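Putative sesquiterpene cyclase (Kitasatospora setae, PDB 4MC3) catalyses the magnesium-dependent 1,11-cyclization of (2E,6E)-farnesyl diphosphate, with addition of water, to the sesquiterpene alcohol (2Z,6E)-hedycaryol. Local coordinates at residues D102-T107 with R121-L126. Residues are numbered along the deposited sequence; the frame is centred on the assembly and turned at random.
Sequences DELRGT and RALGAL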
loop_
_atom_site.group_PDB
_atom_site.type_symbol
_atom_site.label_atom_id
_atom_site.label_comp_id
_atom_site.label_asym_id
_atom_site.label_seq_id
_atom_site.Cartn_x
_atom_site.Cartn_y
_atom_site.Cartn_z
ATOM N N ASP A 102 11.840 -0.425 -15.373
ATOM C CA ASP A 102 12.810 -1.491 -15.381
ATOM C C ASP A 102 14.103 -1.047 -14.686
ATOM O O ASP A 102 14.744 -1.857 -14.008
ATOM C CB ASP A 102 13.103 -1.960 -16.799
ATOM C CG ASP A 102 11.959 -2.840 -17.390
ATOM O OD1 ASP A 102 10.991 -3.236 -16.659
ATOM O OD2 ASP A 102 12.036 -3.167 -18.594
ATOM N N GLU A 103 14.456 0.223 -14.821
ATOM C CA GLU A 103 15.641 0.772 -14.167
ATOM C C GLU A 103 15.436 0.751 -12.638
ATOM O O GLU A 103 16.323 0.356 -11.909
ATOM C CB GLU A 103 15.880 2.210 -14.593
ATOM C CG GLU A 103 17.117 2.782 -13.902
ATOM C CD GLU A 103 17.411 4.197 -14.289
ATOM O OE1 GLU A 103 16.517 5.059 -14.147
ATOM O OE2 GLU A 103 18.546 4.440 -14.731
ATOM N N LEU A 104 14.243 1.109 -12.182
ATOM C CA LEU A 104 13.948 1.069 -10.741
ATOM C C LEU A 104 13.984 -0.376 -10.207
ATOM O O LEU A 104 14.582 -0.678 -9.160
ATOM C CB LEU A 104 12.615 1.743 -10.475
ATOM C CG LEU A 104 12.595 3.263 -10.670
ATOM C CD1 LEU A 104 11.179 3.801 -10.697
ATOM C CD2 LEU A 104 13.405 4.015 -9.620
ATOM N N ARG A 105 13.329 -1.283 -10.913
ATOM C CA ARG A 105 13.256 -2.673 -10.526
ATOM C C ARG A 105 14.641 -3.284 -10.409
ATOM O O ARG A 105 14.934 -4.082 -9.478
ATOM C CB ARG A 105 12.431 -3.469 -11.538
ATOM C CG ARG A 105 10.941 -3.291 -11.390
ATOM C CD ARG A 105 10.214 -4.074 -12.472
ATOM N NE ARG A 105 10.350 -5.477 -12.148
ATOM C CZ ARG A 105 9.492 -6.426 -12.434
ATOM N NH1 ARG A 105 8.384 -6.178 -13.119
ATOM N NH2 ARG A 105 9.770 -7.653 -12.020
ATOM N N GLY A 106 15.487 -2.918 -11.356
ATOM C CA GLY A 106 16.861 -3.353 -11.410
ATOM C C GLY A 106 17.620 -3.007 -10.149
ATOM O O GLY A 106 18.439 -3.834 -9.675
ATOM N N THR A 107 17.350 -1.812 -9.601
ATOM C CA THR A 107 18.064 -1.352 -8.400
ATOM C C THR A 107 17.862 -2.299 -7.231
ATOM O O THR A 107 18.733 -2.406 -6.347
ATOM C CB THR A 107 17.800 0.126 -7.977
ATOM O OG1 THR A 107 16.508 0.255 -7.361
ATOM C CG2 THR A 107 17.924 1.091 -9.134
ATOM N N ARG A 121 18.912 6.108 -7.836
ATOM C CA ARG A 121 20.015 5.994 -6.892
ATOM C C ARG A 121 19.480 6.004 -5.453
ATOM O O ARG A 121 19.992 5.249 -4.601
ATOM C CB ARG A 121 21.048 7.075 -7.184
ATOM C CG ARG A 121 21.786 6.875 -8.512
ATOM C CD ARG A 121 23.072 7.701 -8.605
ATOM N NE ARG A 121 24.108 7.018 -9.398
ATOM C CZ ARG A 121 25.406 7.339 -9.410
ATOM N NH1 ARG A 121 25.881 8.351 -8.677
ATOM N NH2 ARG A 121 26.246 6.637 -10.169
ATOM N N ALA A 122 18.511 6.862 -5.166
ATOM C CA ALA A 122 17.882 6.887 -3.850
ATOM C C ALA A 122 17.206 5.563 -3.533
ATOM O O ALA A 122 17.320 5.074 -2.387
ATOM C CB ALA A 122 16.910 8.007 -3.703
ATOM N N LEU A 123 16.538 4.962 -4.512
ATOM C CA LEU A 123 15.888 3.667 -4.274
ATOM C C LEU A 123 16.915 2.605 -3.939
ATOM O O LEU A 123 16.731 1.804 -2.993
ATOM C CB LEU A 123 15.035 3.230 -5.488
ATOM C CG LEU A 123 14.402 1.854 -5.407
ATOM C CD1 LEU A 123 13.473 1.736 -4.219
ATOM C CD2 LEU A 123 13.606 1.553 -6.682
ATOM N N GLY A 124 18.007 2.545 -4.679
ATOM C CA GLY A 124 18.971 1.510 -4.413
ATOM C C GLY A 124 19.591 1.676 -3.035
ATOM O O GLY A 124 19.818 0.696 -2.366
ATOM N N ALA A 125 19.838 2.923 -2.592
ATOM C CA ALA A 125 20.483 3.158 -1.302
ATOM C C ALA A 125 19.475 2.820 -0.164
ATOM O O ALA A 125 19.806 2.262 0.880
ATOM C CB ALA A 125 21.059 4.589 -1.199
ATOM N N LEU A 126 18.229 3.244 -0.369
ATOM C CA LEU A 126 17.175 3.044 0.622
ATOM C C LEU A 126 16.948 1.531 0.777
ATOM O O LEU A 126 16.780 1.014 1.881
ATOM C CB LEU A 126 15.890 3.755 0.257
ATOM C CG LEU A 126 14.759 3.624 1.286
ATOM C CD1 LEU A 126 15.162 4.173 2.656
ATOM C CD2 LEU A 126 13.514 4.347 0.798
HETATM O O HOH W 1 19.802 -1.873 -3.847
#
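Leu123 reaches across from helix 118-131 and sets its CD2 methyl against both Thr107 and Leu104 of segment 102-107. Its CG lies anti to the backbone N (chi1 175°), which carries the isobutyl group out toward the neighbouring helix. There CD2 of Leu123 approaches the hydroxyl oxygen OG1 of Thr107 at 3.3 Å and the carbonyl O of Leu104 at 3.5 Å; the two leucine side chains cross at about a right angle and touch methyl to methyl, CD2 of Leu104 to CD2 of Leu123 at 3.8 Å.

Thr107 does not use its hydroxyl to bond across the interface. With OG1 lodged between the backbone N and the carbonyl carbon, it turns back along its own helix and donates to Leu104 O, 2.8 Å from OG1, meeting a lone pair in the carbonyl plane at a C=O...O angle of 142°. Next to it, Gly124 presents bare backbone: its CA comes within 4.0 Å of Thr107 CB, and the two CA atoms of Thr107 and Gly124 are 5.0 Å apart. A water bridges the two segments here, donating to Thr107 O and to Gly124 O.

The two helical segments run nearly parallel, their axes 21° apart in direction, within the all-helical class I terpene synthase fold. Leu104 also packs on Ile81 of helix 65-84 and Leu150 of helix 136-160, while Leu123 rests on Trp74, Leu77 and Phe146, so the leucine pair joins four helices near, but not in, the nerolidol pocket; the side chain of Leu104 is about 12 Å from the bound nerolidol. No direct hydrogen bond spans the segments: the threonine hydroxyl spends its proton inside its own helix, leaving apolar packing and one bridging water to hold them together.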